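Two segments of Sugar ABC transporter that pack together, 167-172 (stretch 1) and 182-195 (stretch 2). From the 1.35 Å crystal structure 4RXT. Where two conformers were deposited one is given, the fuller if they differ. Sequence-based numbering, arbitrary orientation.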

# COMPACT_ATOMS: atom_id res chain seq x y z
N VAL A 167 22.52 3.91 0.10
CA VAL A 167 21.41 4.20 0.99
C VAL A 167 21.94 4.92 2.22
O VAL A 167 22.63 4.33 3.08
CB VAL A 167 20.58 2.96 1.35
CG1 VAL A 167 19.34 3.35 2.12
CG2 VAL A 167 20.16 2.21 0.10
N VAL A 168 21.65 6.21 2.31
CA VAL A 168 22.15 7.07 3.37
C VAL A 168 21.13 7.39 4.46
O VAL A 168 21.49 7.92 5.48
CB VAL A 168 22.79 8.38 2.82
CG1 VAL A 168 23.89 8.05 1.83
CG2 VAL A 168 21.76 9.28 2.15
N ALA A 169 19.87 7.07 4.23
CA ALA A 169 18.83 7.22 5.27
C ALA A 169 17.71 6.24 5.02
O ALA A 169 17.36 5.94 3.85
CB ALA A 169 18.31 8.64 5.37
N ASP A 170 17.16 5.75 6.13
CA ASP A 170 16.09 4.76 6.10
C ASP A 170 15.17 5.19 7.23
O ASP A 170 15.44 4.91 8.37
CB ASP A 170 16.74 3.40 6.30
CG ASP A 170 15.79 2.22 6.33
OD1 ASP A 170 14.56 2.34 6.38
OD2 ASP A 170 16.35 1.11 6.36
N LYS A 171 14.14 5.97 6.89
CA LYS A 171 13.38 6.72 7.89
C LYS A 171 11.94 6.25 7.94
O LYS A 171 11.39 5.78 6.92
CB LYS A 171 13.39 8.23 7.58
CG LYS A 171 14.73 8.87 7.81
CD LYS A 171 14.87 9.08 9.30
CE LYS A 171 15.99 10.03 9.68
NZ LYS A 171 16.51 9.55 10.99
N TYR A 172 11.34 6.40 9.12
CA TYR A 172 9.92 6.09 9.32
C TYR A 172 9.23 7.31 9.82
O TYR A 172 9.75 8.04 10.66
CB TYR A 172 9.75 5.00 10.37
CG TYR A 172 10.21 3.61 9.91
CD1 TYR A 172 11.53 3.19 10.04
CD2 TYR A 172 9.31 2.74 9.33
CE1 TYR A 172 11.94 1.93 9.61
CE2 TYR A 172 9.69 1.50 8.92
CZ TYR A 172 11.00 1.08 9.08
OH TYR A 172 11.35 -0.20 8.65
N ASN A 182 8.22 16.89 6.20
CA ASN A 182 9.24 17.37 7.11
C ASN A 182 10.50 16.50 7.11
O ASN A 182 11.58 17.04 7.07
CB ASN A 182 8.67 17.50 8.53
CG ASN A 182 7.66 18.63 8.70
OD1 ASN A 182 7.57 19.58 7.93
ND2 ASN A 182 6.89 18.51 9.78
N ILE A 183 10.33 15.19 7.09
CA ILE A 183 11.48 14.28 7.02
C ILE A 183 12.26 14.57 5.74
O ILE A 183 13.46 14.69 5.76
CB ILE A 183 11.03 12.84 7.03
CG1 ILE A 183 10.55 12.44 8.42
CG2 ILE A 183 12.21 11.93 6.71
CD1 ILE A 183 9.77 11.15 8.46
N MET A 184 11.54 14.71 4.60
CA MET A 184 12.23 14.92 3.33
C MET A 184 13.03 16.22 3.34
O MET A 184 14.21 16.24 2.94
CB MET A 184 11.24 14.89 2.15
CG MET A 184 11.90 15.03 0.78
SD MET A 184 12.85 13.61 0.19
CE MET A 184 14.22 13.33 1.26
N THR A 185 12.40 17.28 3.86
CA THR A 185 13.05 18.59 3.92
C THR A 185 14.29 18.54 4.85
O THR A 185 15.35 19.09 4.53
CB THR A 185 12.03 19.67 4.38
OG1 THR A 185 10.89 19.69 3.48
CG2 THR A 185 12.65 21.02 4.29
N ASP A 186 14.14 17.82 5.97
CA ASP A 186 15.22 17.67 6.95
C ASP A 186 16.39 16.92 6.34
O ASP A 186 17.55 17.33 6.45
CB ASP A 186 14.79 16.91 8.22
CG ASP A 186 13.80 17.69 9.11
OD1 ASP A 186 13.48 18.87 8.83
OD2 ASP A 186 13.33 17.10 10.13
N LEU A 187 16.06 15.84 5.66
CA LEU A 187 17.06 14.93 5.07
C LEU A 187 17.90 15.64 4.04
O LEU A 187 19.11 15.56 4.03
CB LEU A 187 16.41 13.67 4.44
CG LEU A 187 15.92 12.55 5.37
CD1 LEU A 187 15.23 11.44 4.60
CD2 LEU A 187 17.04 12.02 6.25
N ILE A 188 17.26 16.39 3.17
CA ILE A 188 17.99 17.00 2.09
C ILE A 188 18.79 18.21 2.53
O ILE A 188 19.89 18.44 2.04
CB ILE A 188 17.05 17.30 0.89
CG1 ILE A 188 17.88 17.73 -0.30
CG2 ILE A 188 16.03 18.38 1.20
CD1 ILE A 188 17.00 18.08 -1.45
N THR A 189 18.25 18.98 3.45
CA THR A 189 18.96 20.19 3.84
C THR A 189 20.28 19.74 4.50
O THR A 189 21.34 20.35 4.31
CB THR A 189 18.09 21.12 4.73
OG1 THR A 189 17.74 20.47 5.95
CG2 THR A 189 16.85 21.53 3.99
N ALA A 190 20.20 18.63 5.23
CA ALA A 190 21.35 18.04 5.93
C ALA A 190 22.34 17.29 5.03
O ALA A 190 23.56 17.41 5.23
CB ALA A 190 20.87 17.09 7.01
N ASN A 191 21.82 16.46 4.13
CA ASN A 191 22.66 15.79 3.14
C ASN A 191 22.30 16.24 1.73
O ASN A 191 21.51 15.57 1.04
CB ASN A 191 22.62 14.28 3.20
CG ASN A 191 23.71 13.64 2.28
OD1 ASN A 191 24.42 14.37 1.56
ND2 ASN A 191 23.84 12.31 2.31
N PRO A 192 22.92 17.35 1.28
CA PRO A 192 22.59 17.84 -0.06
C PRO A 192 23.04 16.92 -1.23
O PRO A 192 22.69 17.18 -2.39
CB PRO A 192 23.31 19.20 -0.11
CG PRO A 192 24.44 19.06 0.86
CD PRO A 192 23.81 18.29 1.99
N LYS A 193 23.77 15.85 -0.93
CA LYS A 193 24.12 14.84 -1.95
C LYS A 193 22.95 13.90 -2.33
O LYS A 193 23.07 13.13 -3.28
CB LYS A 193 25.30 13.99 -1.50
CG LYS A 193 26.59 14.77 -1.30
CD LYS A 193 27.68 13.83 -0.79
CE LYS A 193 29.00 14.57 -0.59
NZ LYS A 193 30.08 13.60 -0.30
N ILE A 194 21.83 13.96 -1.62
CA ILE A 194 20.73 13.03 -1.91
C ILE A 194 20.19 13.32 -3.32
O ILE A 194 19.90 14.48 -3.64
CB ILE A 194 19.62 13.13 -0.86
CG1 ILE A 194 20.11 12.51 0.46
CG2 ILE A 194 18.35 12.43 -1.36
CD1 ILE A 194 19.29 12.94 1.66
N VAL A 195 20.12 12.28 -4.16
CA VAL A 195 19.58 12.41 -5.54
C VAL A 195 18.31 11.62 -5.80
O VAL A 195 17.62 11.78 -6.81
CB VAL A 195 20.60 12.01 -6.61
CG1 VAL A 195 21.76 12.97 -6.62
CG2 VAL A 195 21.10 10.59 -6.39

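This is a small, mainly apolar contact in which a strand runs nearly antiparallel to a helix and also packs against the turn that follows it, held by van der Waals packing with no hydrogen bond between the two stretches. The axes of strand 167-172 and helix 182-190 approach to 10.2 Å, their N-to-C directions differ by 157°, and 283 Å² is buried over both sides. The register runs in reverse accordingly: Lys171 lies nearest Ile183, Ala169 nearest Leu187, and Val168 nearest Ile194, with CA separations of 7.8, 7.9 and 8.1 Å.

Ile183 and Leu187, one helical turn apart, both point toward the strand. Leu187 CD2 rests 3.7 Å from Ala169 CB, a methyl-to-methyl contact, and 4.1 Å from Lys171 CE. Lys171 thus contributes its aliphatic portion, with CB 4.0 Å from Ile183 CG2, while its end leads away. The CA-to-CB bond of Tyr172 points away, and its closest contact with the helix is through the backbone, Tyr172 O lying 3.8 Å from Ile183 CD1.

Beyond the helix, a type I turn from Asn191 to Ile194 is closed by Ile194 N to Asn191 O at 3.1 Å, and Lys193 N donates to Asn191 OD1 at 3.0 Å. Val168 CG2 packs against this turn, 3.7 Å from Asn191 ND2 and 4.0 Å from Ile194 CG1. The Ile194 contact is between apolar side chains, whereas a methyl carbon can offer Asn191 ND2 only van der Waals contact, that amide nitrogen being hydrogen-bonded elsewhere in the structure.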